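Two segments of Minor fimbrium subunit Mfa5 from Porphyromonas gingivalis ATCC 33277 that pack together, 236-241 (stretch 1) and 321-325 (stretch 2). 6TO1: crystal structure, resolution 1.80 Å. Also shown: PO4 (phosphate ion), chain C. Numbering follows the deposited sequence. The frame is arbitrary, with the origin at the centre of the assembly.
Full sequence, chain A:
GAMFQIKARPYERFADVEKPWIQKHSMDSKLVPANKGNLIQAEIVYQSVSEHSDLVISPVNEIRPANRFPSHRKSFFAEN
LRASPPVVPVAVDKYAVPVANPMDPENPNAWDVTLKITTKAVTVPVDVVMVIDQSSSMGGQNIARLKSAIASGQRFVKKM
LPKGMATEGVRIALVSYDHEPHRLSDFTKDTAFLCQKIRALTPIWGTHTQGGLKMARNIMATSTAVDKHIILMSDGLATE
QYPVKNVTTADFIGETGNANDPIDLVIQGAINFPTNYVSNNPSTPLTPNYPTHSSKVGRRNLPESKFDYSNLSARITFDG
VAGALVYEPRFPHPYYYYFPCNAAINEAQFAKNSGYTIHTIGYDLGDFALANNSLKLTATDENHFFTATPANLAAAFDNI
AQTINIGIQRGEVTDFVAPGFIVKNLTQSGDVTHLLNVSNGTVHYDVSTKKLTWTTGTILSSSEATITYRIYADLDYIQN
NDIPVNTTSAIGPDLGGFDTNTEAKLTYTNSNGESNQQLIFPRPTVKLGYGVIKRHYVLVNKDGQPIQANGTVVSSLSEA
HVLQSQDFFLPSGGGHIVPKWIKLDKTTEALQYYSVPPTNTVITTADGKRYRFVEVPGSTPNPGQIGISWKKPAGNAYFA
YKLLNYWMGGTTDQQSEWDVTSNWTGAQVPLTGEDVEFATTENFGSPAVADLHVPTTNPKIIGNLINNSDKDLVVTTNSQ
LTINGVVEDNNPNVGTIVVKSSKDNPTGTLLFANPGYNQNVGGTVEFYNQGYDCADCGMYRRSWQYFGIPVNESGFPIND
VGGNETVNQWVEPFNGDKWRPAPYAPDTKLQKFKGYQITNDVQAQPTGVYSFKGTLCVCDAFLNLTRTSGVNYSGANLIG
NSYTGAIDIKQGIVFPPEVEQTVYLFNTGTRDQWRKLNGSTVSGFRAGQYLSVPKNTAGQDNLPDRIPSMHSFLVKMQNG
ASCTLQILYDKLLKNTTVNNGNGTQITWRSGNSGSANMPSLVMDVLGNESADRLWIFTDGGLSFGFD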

# COMPACT_ATOMS: atom_id res chain seq x y z
N GLY A 236 -37.20 -16.05 -3.58
CA GLY A 236 -36.58 -17.36 -3.62
C GLY A 236 -37.35 -18.43 -4.37
O GLY A 236 -36.80 -19.53 -4.58
N LEU A 237 -38.59 -18.18 -4.75
CA LEU A 237 -39.36 -19.19 -5.47
C LEU A 237 -39.33 -18.91 -6.97
O LEU A 237 -40.19 -18.19 -7.50
CB LEU A 237 -40.79 -19.23 -4.94
CG LEU A 237 -41.66 -20.33 -5.53
CD1 LEU A 237 -41.00 -21.70 -5.22
CD2 LEU A 237 -43.09 -20.31 -5.07
N ALA A 238 -38.37 -19.51 -7.68
CA ALA A 238 -38.31 -19.34 -9.12
C ALA A 238 -39.45 -20.10 -9.78
O ALA A 238 -39.82 -21.20 -9.35
CB ALA A 238 -36.95 -19.81 -9.67
N THR A 239 -40.02 -19.51 -10.82
CA THR A 239 -41.14 -20.12 -11.49
C THR A 239 -41.00 -20.15 -13.01
O THR A 239 -41.93 -20.60 -13.70
CB THR A 239 -42.46 -19.40 -11.14
OG1 THR A 239 -42.38 -18.03 -11.54
CG2 THR A 239 -42.76 -19.49 -9.65
N GLU A 240 -39.90 -19.67 -13.56
CA GLU A 240 -39.65 -19.65 -15.00
C GLU A 240 -38.19 -19.99 -15.26
O GLU A 240 -37.33 -19.71 -14.41
CB GLU A 240 -39.93 -18.27 -15.62
CG GLU A 240 -41.34 -17.74 -15.34
CD GLU A 240 -42.35 -18.12 -16.41
OE1 GLU A 240 -41.97 -18.73 -17.43
OE2 GLU A 240 -43.55 -17.81 -16.22
N GLN A 241 -37.91 -20.55 -16.43
CA GLN A 241 -36.53 -20.86 -16.80
C GLN A 241 -36.40 -20.94 -18.32
O GLN A 241 -37.39 -20.90 -19.06
CB GLN A 241 -36.07 -22.16 -16.14
CG GLN A 241 -36.64 -23.41 -16.77
CD GLN A 241 -35.93 -24.67 -16.29
OE1 GLN A 241 -36.18 -25.15 -15.20
NE2 GLN A 241 -35.04 -25.19 -17.11
N VAL A 321 -48.57 -22.07 -19.29
CA VAL A 321 -48.14 -21.45 -18.04
C VAL A 321 -46.89 -22.18 -17.53
O VAL A 321 -46.52 -23.24 -18.03
CB VAL A 321 -49.24 -21.47 -16.95
CG1 VAL A 321 -50.50 -20.71 -17.42
CG2 VAL A 321 -49.59 -22.89 -16.54
N ALA A 322 -46.28 -21.61 -16.50
CA ALA A 322 -45.10 -22.20 -15.87
C ALA A 322 -45.41 -22.41 -14.40
O ALA A 322 -46.57 -22.66 -14.06
CB ALA A 322 -43.87 -21.32 -16.08
N GLY A 323 -44.43 -22.30 -13.51
CA GLY A 323 -44.66 -22.68 -12.13
C GLY A 323 -43.38 -23.13 -11.45
O GLY A 323 -42.33 -23.26 -12.08
N ALA A 324 -43.49 -23.36 -10.14
CA ALA A 324 -42.37 -23.93 -9.37
C ALA A 324 -41.93 -25.25 -9.96
O ALA A 324 -40.74 -25.59 -9.90
CB ALA A 324 -42.78 -24.11 -7.92
N LEU A 325 -42.86 -26.01 -10.54
CA LEU A 325 -42.56 -27.18 -11.35
C LEU A 325 -43.31 -27.04 -12.66
O LEU A 325 -44.49 -26.66 -12.67
CB LEU A 325 -42.97 -28.47 -10.65
CG LEU A 325 -42.14 -28.88 -9.43
CD1 LEU A 325 -42.79 -30.14 -8.85
CD2 LEU A 325 -40.69 -29.07 -9.76
P PO4 C . -44.69 -15.19 -9.67
O1 PO4 C . -45.45 -14.17 -10.53
O2 PO4 C . -43.83 -16.07 -10.57
O3 PO4 C . -45.73 -16.07 -9.00
O4 PO4 C . -43.91 -14.52 -8.60
O HOH W 1 -38.92 -23.77 -8.92

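Stretch 2 meets stretch 1 as one loop segment against another, the two running in roughly opposed directions and burying 225 Å² between them. Val-321 makes no contact, so the interface begins at Ala-322, whose CA-to-CB bond points toward stretch 1. Its methyl lies against polar atoms: Ala-322 CB is 3.2 Å from Thr-239 O and 3.5 Å from Glu-240 OE1, the carboxylate end of Glu-240 coming near although its CA-to-CB bond points away.

Gly-323 supplies the one direct hydrogen bond across the contact, from Gly-323 N to Thr-239 O (3.0 Å, 153° at the hydrogen). Here the backbones approach closely, with Thr-239 CA and Gly-323 CA 4.4 Å apart. Gly-323 O lies 3.1 Å from Thr-239 O, but both are acceptors and cannot bond; instead, Thr-239 CA makes a CA-H...O contact with Gly-323 O at 3.4 Å. The backbone angles of Gly-323 by themselves call for glycine.

Ala-324 makes the apolar side-chain contact of the interface. Ala-324 CB packs 4.0 Å from Leu-237 CD1, while Thr-239 CG2 lies 4.0 Å from Ala-324 N. A water adds a polar link, donating to Ala-238 O and Ala-324 O, each 2.8 Å from the water oxygen. Thr-239 OG1 donates to phosphate O2 at 2.6 Å. The CA-to-CB bond of Leu-325 points away, and the residue makes no contact with stretch 1.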